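Local coordinates for protein serine acetyltransferase 1, putative (Entamoeba histolytica, PDB 7BW9) that probably transfers an acetyl group to serine in cysteine biosynthesis, as serine acetyltransferases of the hexapeptide-repeat family do, and binds cysteine, at residues T8-D19 and L93-K104; L36-I44 and R64-I72. All coordinates share one frame; numbering follows the deposited sequence.

Interaction 1: T8-D19 and L93-K104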
loop_
_atom_site.group_PDB
_atom_site.type_symbol
_atom_site.label_atom_id
_atom_site.label_comp_id
_atom_site.label_asym_id
_atom_site.label_seq_id
_atom_site.Cartn_x
_atom_site.Cartn_y
_atom_site.Cartn_z
ATOM N N THR A 8 -16.376 26.575 16.181
ATOM C CA THR A 8 -16.054 25.170 15.958
ATOM C C THR A 8 -15.047 24.683 16.995
ATOM O O THR A 8 -15.230 23.618 17.592
ATOM C CB THR A 8 -15.542 24.973 14.530
ATOM O OG1 THR A 8 -16.506 25.493 13.603
ATOM C CG2 THR A 8 -15.322 23.500 14.231
ATOM N N SER A 9 -14.024 25.492 17.281
ATOM C CA SER A 9 -13.070 25.146 18.329
ATOM C C SER A 9 -13.789 24.910 19.655
ATOM O O SER A 9 -13.566 23.896 20.328
ATOM C CB SER A 9 -12.020 26.255 18.469
ATOM O OG SER A 9 -11.170 26.315 17.338
ATOM N N GLN A 10 -14.688 25.831 20.030
ATOM C CA GLN A 10 -15.420 25.688 21.289
ATOM C C GLN A 10 -16.386 24.502 21.255
ATOM O O GLN A 10 -16.554 23.803 22.263
ATOM C CB GLN A 10 -16.167 26.985 21.609
ATOM C CG GLN A 10 -16.869 27.000 22.971
ATOM C CD GLN A 10 -15.995 26.487 24.121
ATOM O OE1 GLN A 10 -16.432 25.656 24.924
ATOM N NE2 GLN A 10 -14.762 26.990 24.207
ATOM N N LEU A 11 -17.039 24.265 20.116
ATOM C CA LEU A 11 -17.899 23.087 20.010
ATOM C C LEU A 11 -17.088 21.800 20.124
ATOM O O LEU A 11 -17.536 20.826 20.742
ATOM C CB LEU A 11 -18.687 23.130 18.699
ATOM C CG LEU A 11 -19.844 24.132 18.768
ATOM C CD1 LEU A 11 -20.571 24.245 17.446
ATOM C CD2 LEU A 11 -20.808 23.755 19.899
ATOM N N LEU A 12 -15.881 21.783 19.553
ATOM C CA LEU A 12 -15.033 20.605 19.684
ATOM C C LEU A 12 -14.644 20.376 21.136
ATOM O O LEU A 12 -14.702 19.243 21.629
ATOM C CB LEU A 12 -13.791 20.746 18.817
ATOM C CG LEU A 12 -13.980 20.505 17.324
ATOM C CD1 LEU A 12 -12.776 21.058 16.574
ATOM C CD2 LEU A 12 -14.129 19.023 17.085
ATOM N N VAL A 13 -14.260 21.445 21.843
ATOM C CA VAL A 13 -13.973 21.323 23.274
ATOM C C VAL A 13 -15.171 20.719 24.005
ATOM O O VAL A 13 -15.024 19.824 24.848
ATOM C CB VAL A 13 -13.579 22.688 23.873
ATOM C CG1 VAL A 13 -13.581 22.609 25.397
ATOM C CG2 VAL A 13 -12.211 23.127 23.369
ATOM N N GLN A 14 -16.377 21.200 23.698
ATOM C CA GLN A 14 -17.561 20.647 24.346
ATOM C C GLN A 14 -17.745 19.190 23.966
ATOM O O GLN A 14 -18.118 18.363 24.805
ATOM C CB GLN A 14 -18.805 21.448 23.969
ATOM C CG GLN A 14 -18.828 22.855 24.523
ATOM C CD GLN A 14 -19.948 23.671 23.923
ATOM O OE1 GLN A 14 -20.930 23.113 23.418
ATOM N NE2 GLN A 14 -19.803 24.997 23.950
ATOM N N SER A 15 -17.465 18.858 22.701
ATOM C CA SER A 15 -17.557 17.469 22.260
ATOM C C SER A 15 -16.588 16.583 23.027
ATOM O O SER A 15 -16.954 15.483 23.454
ATOM C CB SER A 15 -17.298 17.377 20.755
ATOM O OG SER A 15 -17.246 16.029 20.328
ATOM N N TYR A 16 -15.343 17.043 23.222
ATOM C CA TYR A 16 -14.387 16.226 23.969
ATOM C C TYR A 16 -14.945 15.872 25.337
ATOM O O TYR A 16 -14.827 14.726 25.791
ATOM C CB TYR A 16 -13.041 16.943 24.147
ATOM C CG TYR A 16 -12.330 17.390 22.890
ATOM C CD1 TYR A 16 -12.555 16.784 21.644
ATOM C CD2 TYR A 16 -11.414 18.423 22.957
ATOM C CE1 TYR A 16 -11.878 17.236 20.504
ATOM C CE2 TYR A 16 -10.748 18.871 21.853
ATOM C CZ TYR A 16 -10.964 18.288 20.632
ATOM O OH TYR A 16 -10.246 18.795 19.569
ATOM N N GLN A 17 -15.575 16.844 26.004
ATOM C CA GLN A 17 -15.984 16.653 27.390
ATOM C C GLN A 17 -17.182 15.720 27.512
ATOM O O GLN A 17 -17.250 14.938 28.466
ATOM C CB GLN A 17 -16.260 18.011 28.032
ATOM C CG GLN A 17 -15.039 18.931 27.952
ATOM C CD GLN A 17 -15.218 20.250 28.681
ATOM O OE1 GLN A 17 -16.211 20.958 28.491
ATOM N NE2 GLN A 17 -14.240 20.595 29.515
ATOM N N SER A 18 -18.098 15.741 26.548
ATOM C CA SER A 18 -19.221 14.811 26.569
ATOM C C SER A 18 -18.849 13.405 26.120
ATOM O O SER A 18 -19.721 12.537 26.092
ATOM C CB SER A 18 -20.356 15.333 25.693
ATOM O OG SER A 18 -19.886 15.623 24.395
ATOM N N ASP A 19 -17.591 13.159 25.770
ATOM C CA ASP A 19 -17.202 11.838 25.301
ATOM C C ASP A 19 -17.447 10.790 26.372
ATOM O O ASP A 19 -17.272 11.043 27.564
ATOM C CB ASP A 19 -15.723 11.816 24.921
ATOM C CG ASP A 19 -15.476 12.285 23.515
ATOM O OD1 ASP A 19 -16.447 12.429 22.741
ATOM O OD2 ASP A 19 -14.299 12.508 23.189
ATOM N N LEU A 93 -16.154 23.313 8.470
ATOM C CA LEU A 93 -16.156 23.763 9.862
ATOM C C LEU A 93 -17.505 23.507 10.520
ATOM O O LEU A 93 -17.580 22.963 11.631
ATOM C CB LEU A 93 -15.788 25.253 9.934
ATOM C CG LEU A 93 -14.288 25.463 9.710
ATOM C CD1 LEU A 93 -13.918 26.910 9.397
ATOM C CD2 LEU A 93 -13.496 24.953 10.905
ATOM N N SER A 94 -18.590 23.887 9.841
ATOM C CA SER A 94 -19.921 23.704 10.405
ATOM C C SER A 94 -20.285 22.233 10.594
ATOM O O SER A 94 -21.132 21.919 11.437
ATOM C CB SER A 94 -20.958 24.381 9.512
ATOM O OG SER A 94 -21.331 23.512 8.457
ATOM N N GLN A 95 -19.670 21.324 9.843
ATOM C CA GLN A 95 -19.932 19.898 10.004
ATOM C C GLN A 95 -18.915 19.189 10.885
ATOM O O GLN A 95 -19.000 17.967 11.044
ATOM C CB GLN A 95 -19.964 19.220 8.641
ATOM C CG GLN A 95 -20.916 19.865 7.675
ATOM C CD GLN A 95 -22.032 18.963 7.294
ATOM O OE1 GLN A 95 -21.895 18.149 6.390
ATOM N NE2 GLN A 95 -23.157 19.089 7.987
ATOM N N PHE A 96 -17.971 19.917 11.484
ATOM C CA PHE A 96 -16.807 19.248 12.052
ATOM C C PHE A 96 -17.163 18.377 13.249
ATOM O O PHE A 96 -16.612 17.283 13.405
ATOM C CB PHE A 96 -15.726 20.260 12.428
ATOM C CG PHE A 96 -14.358 19.796 12.055
ATOM C CD1 PHE A 96 -13.679 18.904 12.868
ATOM C CD2 PHE A 96 -13.774 20.197 10.863
ATOM C CE1 PHE A 96 -12.420 18.444 12.514
ATOM C CE2 PHE A 96 -12.518 19.748 10.504
ATOM C CZ PHE A 96 -11.840 18.864 11.329
ATOM N N VAL A 97 -18.067 18.830 14.112
ATOM C CA VAL A 97 -18.445 17.991 15.243
ATOM C C VAL A 97 -19.285 16.800 14.765
ATOM O O VAL A 97 -19.136 15.679 15.263
ATOM C CB VAL A 97 -19.158 18.840 16.314
ATOM C CG1 VAL A 97 -19.796 17.968 17.388
ATOM C CG2 VAL A 97 -18.153 19.817 16.951
ATOM N N THR A 98 -20.127 17.005 13.754
ATOM C CA THR A 98 -20.840 15.880 13.146
ATOM C C THR A 98 -19.869 14.804 12.658
ATOM O O THR A 98 -20.059 13.607 12.917
ATOM C CB THR A 98 -21.703 16.387 11.992
ATOM O OG1 THR A 98 -22.555 17.436 12.468
ATOM C CG2 THR A 98 -22.541 15.251 11.389
ATOM N N ILE A 99 -18.799 15.227 11.974
ATOM C CA ILE A 99 -17.779 14.293 11.506
ATOM C C ILE A 99 -17.170 13.543 12.678
ATOM O O ILE A 99 -16.985 12.320 12.625
ATOM C CB ILE A 99 -16.694 15.036 10.703
ATOM C CG1 ILE A 99 -17.270 15.617 9.418
ATOM C CG2 ILE A 99 -15.531 14.112 10.369
ATOM C CD1 ILE A 99 -16.260 16.463 8.684
ATOM N N ARG A 100 -16.846 14.267 13.758
ATOM C CA ARG A 100 -16.269 13.619 14.930
ATOM C C ARG A 100 -17.188 12.526 15.477
ATOM O O ARG A 100 -16.726 11.431 15.824
ATOM C CB ARG A 100 -15.956 14.652 16.013
ATOM C CG ARG A 100 -15.211 14.053 17.183
ATOM C CD ARG A 100 -14.795 15.095 18.261
ATOM N NE ARG A 100 -13.888 14.432 19.180
ATOM C CZ ARG A 100 -14.235 13.902 20.347
ATOM N NH1 ARG A 100 -15.477 14.004 20.807
ATOM N NH2 ARG A 100 -13.315 13.284 21.067
ATOM N N GLU A 101 -18.491 12.819 15.587
ATOM C CA GLU A 101 -19.432 11.834 16.110
ATOM C C GLU A 101 -19.518 10.619 15.197
ATOM O O GLU A 101 -19.670 9.487 15.674
ATOM C CB GLU A 101 -20.823 12.455 16.292
ATOM C CG GLU A 101 -20.876 13.616 17.278
ATOM C CD GLU A 101 -20.061 13.355 18.544
ATOM O OE1 GLU A 101 -20.440 12.451 19.332
ATOM O OE2 GLU A 101 -19.026 14.041 18.743
ATOM N N LEU A 102 -19.423 10.840 13.878
ATOM C CA LEU A 102 -19.419 9.731 12.920
ATOM C C LEU A 102 -18.162 8.870 13.052
ATOM O O LEU A 102 -18.239 7.632 13.028
ATOM C CB LEU A 102 -19.553 10.274 11.491
ATOM C CG LEU A 102 -20.948 10.758 11.058
ATOM C CD1 LEU A 102 -20.905 11.395 9.676
ATOM C CD2 LEU A 102 -21.985 9.634 11.100
ATOM N N VAL A 103 -16.994 9.504 13.196
ATOM C CA VAL A 103 -15.757 8.745 13.349
ATOM C C VAL A 103 -15.804 7.908 14.623
ATOM O O VAL A 103 -15.388 6.737 14.636
ATOM C CB VAL A 103 -14.548 9.702 13.322
ATOM C CG1 VAL A 103 -13.289 8.998 13.798
ATOM C CG2 VAL A 103 -14.360 10.269 11.898
ATOM N N LYS A 104 -16.355 8.477 15.703
ATOM C CA LYS A 104 -16.515 7.722 16.946
ATOM C C LYS A 104 -17.340 6.461 16.724
ATOM O O LYS A 104 -17.036 5.403 17.286
ATOM C CB LYS A 104 -17.177 8.589 18.018
ATOM C CG LYS A 104 -16.308 9.705 18.578
ATOM C CD LYS A 104 -17.163 10.643 19.439
ATOM C CE LYS A 104 -17.495 10.013 20.779
ATOM N NZ LYS A 104 -18.392 10.891 21.587
HETATM O O HOH W 1 -18.973 25.058 13.891
#
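Asp19 and Arg100 meet head-on, carboxylate and guanidinium nearly coplanar (22° between their planes), in a two-pronged salt bridge: Arg100 NH1 reaches Asp19 OD1 on its syn side at 2.7 Å, and Arg100 NH2 lies a very short 2.5 Å from Asp19 OD2. Lys104 adds a second cation, its NZ 2.7 Å from Asp19 OD1 and placed above the carboxylate plane. Two positive groups on one buried carboxylate should keep it ionised. Arg100 gets this far because its chain is extended from CG to NE, with CG anti to the backbone N (chi1 -173°).

Further hydrogen bonds flank the bridge. Ser15 OG accepts from Arg100 NH1 (2.7 Å) and in turn donates to Glu101 OE2, 3.1 Å away. The Tyr16 ring edge lies over one guanidinium face, CD1 being 3.6 Å from Arg100 CZ, with the two planes standing steeply to each other.

The apolar half lies toward the N-terminal ends of the two segments. Val97 CG2 packs on Leu11 CB at 3.8 Å and also touches Leu12 CD2, while Thr8 CG2 rests on Phe96 CB at 3.7 Å.

Both segments belong to the helical N-terminal part of the chain; 8-17 and 96-104 run in roughly the same direction, crossing at -27°. Arg100 NE is hydrogen-bonded to Leu45 O of helix 36-45, which adjoins the pair, as does helix 58-79.

Interaction 2: L36-I44 and R64-I72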
loop_
_atom_site.group_PDB
_atom_site.type_symbol
_atom_site.label_atom_id
_atom_site.label_comp_id
_atom_site.label_asym_id
_atom_site.label_seq_id
_atom_site.Cartn_x
_atom_site.Cartn_y
_atom_site.Cartn_z
ATOM N N LEU A 36 0.256 15.979 6.506
ATOM C CA LEU A 36 -0.219 17.099 7.315
ATOM C C LEU A 36 -1.691 16.939 7.690
ATOM O O LEU A 36 -2.038 16.971 8.874
ATOM C CB LEU A 36 0.019 18.425 6.595
ATOM C CG LEU A 36 -0.217 19.669 7.462
ATOM C CD1 LEU A 36 0.288 19.458 8.894
ATOM C CD2 LEU A 36 0.475 20.876 6.850
ATOM N N GLU A 37 -2.569 16.717 6.700
ATOM C CA GLU A 37 -4.002 16.684 7.008
ATOM C C GLU A 37 -4.346 15.551 7.967
ATOM O O GLU A 37 -5.166 15.734 8.871
ATOM C CB GLU A 37 -4.828 16.574 5.731
ATOM C CG GLU A 37 -4.671 17.747 4.802
ATOM C CD GLU A 37 -3.600 17.492 3.757
ATOM O OE1 GLU A 37 -2.522 16.966 4.120
ATOM O OE2 GLU A 37 -3.847 17.797 2.574
ATOM N N LEU A 38 -3.709 14.382 7.816
ATOM C CA LEU A 38 -4.036 13.263 8.702
ATOM C C LEU A 38 -3.559 13.526 10.129
ATOM O O LEU A 38 -4.304 13.316 11.100
ATOM C CB LEU A 38 -3.430 11.962 8.174
ATOM C CG LEU A 38 -3.716 10.794 9.124
ATOM C CD1 LEU A 38 -5.231 10.565 9.297
ATOM C CD2 LEU A 38 -3.005 9.518 8.685
ATOM N N GLU A 39 -2.308 13.968 10.277
ATOM C CA GLU A 39 -1.806 14.291 11.611
ATOM C C GLU A 39 -2.707 15.309 12.297
ATOM O O GLU A 39 -3.074 15.144 13.467
ATOM C CB GLU A 39 -0.366 14.812 11.525
ATOM C CG GLU A 39 0.645 13.791 11.071
ATOM C CD GLU A 39 1.869 14.429 10.418
ATOM O OE1 GLU A 39 2.135 15.627 10.688
ATOM O OE2 GLU A 39 2.562 13.734 9.637
ATOM N N LEU A 40 -3.108 16.350 11.568
ATOM C CA LEU A 40 -3.925 17.396 12.177
ATOM C C LEU A 40 -5.315 16.894 12.513
ATOM O O LEU A 40 -5.831 17.172 13.604
ATOM C CB LEU A 40 -4.007 18.607 11.254
ATOM C CG LEU A 40 -2.743 19.475 11.266
ATOM C CD1 LEU A 40 -2.897 20.649 10.307
ATOM C CD2 LEU A 40 -2.449 19.961 12.686
ATOM N N ILE A 41 -5.948 16.163 11.585
ATOM C CA ILE A 41 -7.290 15.663 11.854
ATOM C C ILE A 41 -7.268 14.735 13.052
ATOM O O ILE A 41 -8.158 14.786 13.913
ATOM C CB ILE A 41 -7.872 14.996 10.590
ATOM C CG1 ILE A 41 -8.211 16.083 9.566
ATOM C CG2 ILE A 41 -9.103 14.189 10.907
ATOM C CD1 ILE A 41 -8.288 15.588 8.165
ATOM N N GLN A 42 -6.225 13.912 13.160
ATOM C CA GLN A 42 -6.110 13.013 14.303
ATOM C C GLN A 42 -6.066 13.787 15.609
ATOM O O GLN A 42 -6.771 13.449 16.568
ATOM C CB GLN A 42 -4.857 12.144 14.170
ATOM C CG GLN A 42 -4.986 11.000 13.146
ATOM C CD GLN A 42 -3.657 10.307 12.902
ATOM O OE1 GLN A 42 -2.582 10.918 13.038
ATOM N NE2 GLN A 42 -3.715 9.030 12.562
ATOM N N LYS A 43 -5.211 14.824 15.671
ATOM C CA LYS A 43 -5.101 15.640 16.877
ATOM C C LYS A 43 -6.389 16.413 17.136
ATOM O O LYS A 43 -6.782 16.603 18.293
ATOM C CB LYS A 43 -3.919 16.611 16.760
ATOM C CG LYS A 43 -2.570 15.944 16.562
ATOM C CD LYS A 43 -1.429 16.964 16.529
ATOM C CE LYS A 43 -0.084 16.273 16.322
ATOM N NZ LYS A 43 1.077 17.129 16.710
ATOM N N ILE A 44 -7.055 16.876 16.077
ATOM C CA ILE A 44 -8.309 17.604 16.278
ATOM C C ILE A 44 -9.397 16.676 16.816
ATOM O O ILE A 44 -10.143 17.040 17.732
ATOM C CB ILE A 44 -8.759 18.287 14.976
ATOM C CG1 ILE A 44 -7.815 19.441 14.613
ATOM C CG2 ILE A 44 -10.184 18.794 15.130
ATOM C CD1 ILE A 44 -7.861 19.840 13.139
ATOM N N ARG A 64 -4.664 24.249 15.755
ATOM C CA ARG A 64 -4.663 23.093 14.864
ATOM C C ARG A 64 -5.780 23.197 13.839
ATOM O O ARG A 64 -5.570 22.917 12.651
ATOM C CB ARG A 64 -4.774 21.814 15.683
ATOM C CG ARG A 64 -3.603 21.676 16.633
ATOM C CD ARG A 64 -3.505 20.325 17.267
ATOM N NE ARG A 64 -4.441 20.188 18.364
ATOM C CZ ARG A 64 -4.098 20.301 19.641
ATOM N NH1 ARG A 64 -2.838 20.546 19.966
ATOM N NH2 ARG A 64 -5.011 20.160 20.588
ATOM N N LEU A 65 -6.966 23.635 14.273
ATOM C CA LEU A 65 -8.079 23.788 13.345
ATOM C C LEU A 65 -7.746 24.805 12.263
ATOM O O LEU A 65 -7.982 24.562 11.070
ATOM C CB LEU A 65 -9.335 24.200 14.109
ATOM C CG LEU A 65 -10.665 23.900 13.422
ATOM C CD1 LEU A 65 -10.851 22.389 13.234
ATOM C CD2 LEU A 65 -11.828 24.520 14.206
ATOM N N SER A 66 -7.190 25.958 12.671
ATOM C CA SER A 66 -6.851 27.024 11.732
ATOM C C SER A 66 -5.807 26.571 10.728
ATOM O O SER A 66 -5.919 26.877 9.533
ATOM C CB SER A 66 -6.331 28.256 12.479
ATOM O OG SER A 66 -7.240 28.690 13.473
ATOM N N LEU A 67 -4.757 25.885 11.201
ATOM C CA LEU A 67 -3.748 25.366 10.279
ATOM C C LEU A 67 -4.361 24.375 9.294
ATOM O O LEU A 67 -4.044 24.395 8.099
ATOM C CB LEU A 67 -2.602 24.715 11.060
ATOM C CG LEU A 67 -1.472 24.089 10.235
ATOM C CD1 LEU A 67 -0.864 25.083 9.262
ATOM C CD2 LEU A 67 -0.386 23.510 11.144
ATOM N N LEU A 68 -5.250 23.504 9.769
ATOM C CA LEU A 68 -5.836 22.526 8.857
ATOM C C LEU A 68 -6.642 23.219 7.764
ATOM O O LEU A 68 -6.382 23.025 6.567
ATOM C CB LEU A 68 -6.699 21.525 9.621
ATOM C CG LEU A 68 -7.501 20.549 8.728
ATOM C CD1 LEU A 68 -6.605 19.502 8.018
ATOM C CD2 LEU A 68 -8.583 19.859 9.527
ATOM N N VAL A 69 -7.611 24.062 8.155
ATOM C CA VAL A 69 -8.521 24.627 7.157
ATOM C C VAL A 69 -7.759 25.535 6.218
ATOM O O VAL A 69 -8.032 25.572 5.011
ATOM C CB VAL A 69 -9.718 25.362 7.806
ATOM C CG1 VAL A 69 -10.390 24.474 8.832
ATOM C CG2 VAL A 69 -9.298 26.697 8.422
ATOM N N TYR A 70 -6.743 26.226 6.724
ATOM C CA TYR A 70 -6.039 27.145 5.853
ATOM C C TYR A 70 -5.113 26.412 4.889
ATOM O O TYR A 70 -4.898 26.882 3.765
ATOM C CB TYR A 70 -5.328 28.188 6.710
ATOM C CG TYR A 70 -6.308 29.253 7.229
ATOM C CD1 TYR A 70 -7.268 29.817 6.384
ATOM C CD2 TYR A 70 -6.285 29.677 8.552
ATOM C CE1 TYR A 70 -8.169 30.787 6.840
ATOM C CE2 TYR A 70 -7.180 30.654 9.024
ATOM C CZ TYR A 70 -8.121 31.202 8.165
ATOM O OH TYR A 70 -9.007 32.163 8.626
ATOM N N HIS A 71 -4.600 25.238 5.261
ATOM C CA HIS A 71 -3.945 24.424 4.243
ATOM C C HIS A 71 -4.964 23.915 3.224
ATOM O O HIS A 71 -4.677 23.869 2.020
ATOM C CB HIS A 71 -3.188 23.260 4.879
ATOM C CG HIS A 71 -2.668 22.271 3.881
ATOM N ND1 HIS A 71 -1.387 22.325 3.377
ATOM C CD2 HIS A 71 -3.265 21.212 3.279
ATOM C CE1 HIS A 71 -1.216 21.343 2.508
ATOM N NE2 HIS A 71 -2.340 20.652 2.431
ATOM N N ILE A 72 -6.162 23.543 3.679
ATOM C CA ILE A 72 -7.185 23.093 2.734
ATOM C C ILE A 72 -7.591 24.240 1.826
ATOM O O ILE A 72 -7.698 24.077 0.603
ATOM C CB ILE A 72 -8.401 22.498 3.473
ATOM C CG1 ILE A 72 -8.019 21.195 4.180
ATOM C CG2 ILE A 72 -9.570 22.249 2.503
ATOM C CD1 ILE A 72 -9.066 20.702 5.158
HETATM O O HOH W 2 -7.343 19.023 19.219
HETATM O O HOH W 3 -0.109 20.045 18.154
#
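A knob-into-hole contact joins two antiparallel helices of the α-helical N-terminal region: Leu68 is the knob, and Glu37, Leu40, Ile41 and Ile44 form its socket. With CG anti to the backbone N (chi1 173°), Leu68 directs both methyls into the other helix. Leu68 CD2 touches Ile44 CD1 (3.7 Å) and Ile41 CG1 (3.8 Å), while Leu68 CD1 lies against Glu37 CA and Ile41 CG1. Leu40 reaches back in return, its CD1 3.7 Å from Leu67 CG and close to the backbone of Leu68. Ile44 CD1 also touches Leu65 CD1, at 3.9 Å.

The short segments pass with axes 9.7 Å apart and N-to-C directions 146° apart, an arrangement that belongs to the helical bundle preceding the left-handed β-helix of this enzyme. Helix 82-94 packs on Leu65 from outside the pair, and Ile135 of helix 128-144 touches Ile41.

Polar groups sit at the two ends. Near the N-terminus of 36-44, His71 NE2 makes a weak hydrogen bond to Glu37 OE2 (3.2 Å, bent to 124°) near the imidazole plane; the same oxygen is bonded to Tyr150 OH. At the other end Arg64 crosses Lys43 at about a right angle, CD against CB at 3.8 Å. A water accepts from Arg64 NH2 and donates to Lys43 O, and Arg64 NH1 bonds Lys55 O.

Interactions 1 and 2 lie about 14 Å apart, centre to centre, and touch directly. Ile44 of interaction 2 is one junction: its O is 2.5 Å from Tyr16 OH, a probable hydrogen bond, and its CG2 packs 3.5 Å from Phe96 CE1. Leu65 is the other, its CD2 lying 3.6 Å from Thr8 CG2 and 3.7 Å from Ser9 OG. Along the chain, 36-44 with 64-72 is nested inside the loop closed by 8-19 with 93-104. None of the residues lining the two cysteine pockets, which include Asp114, His180 and His223, belongs to either contact.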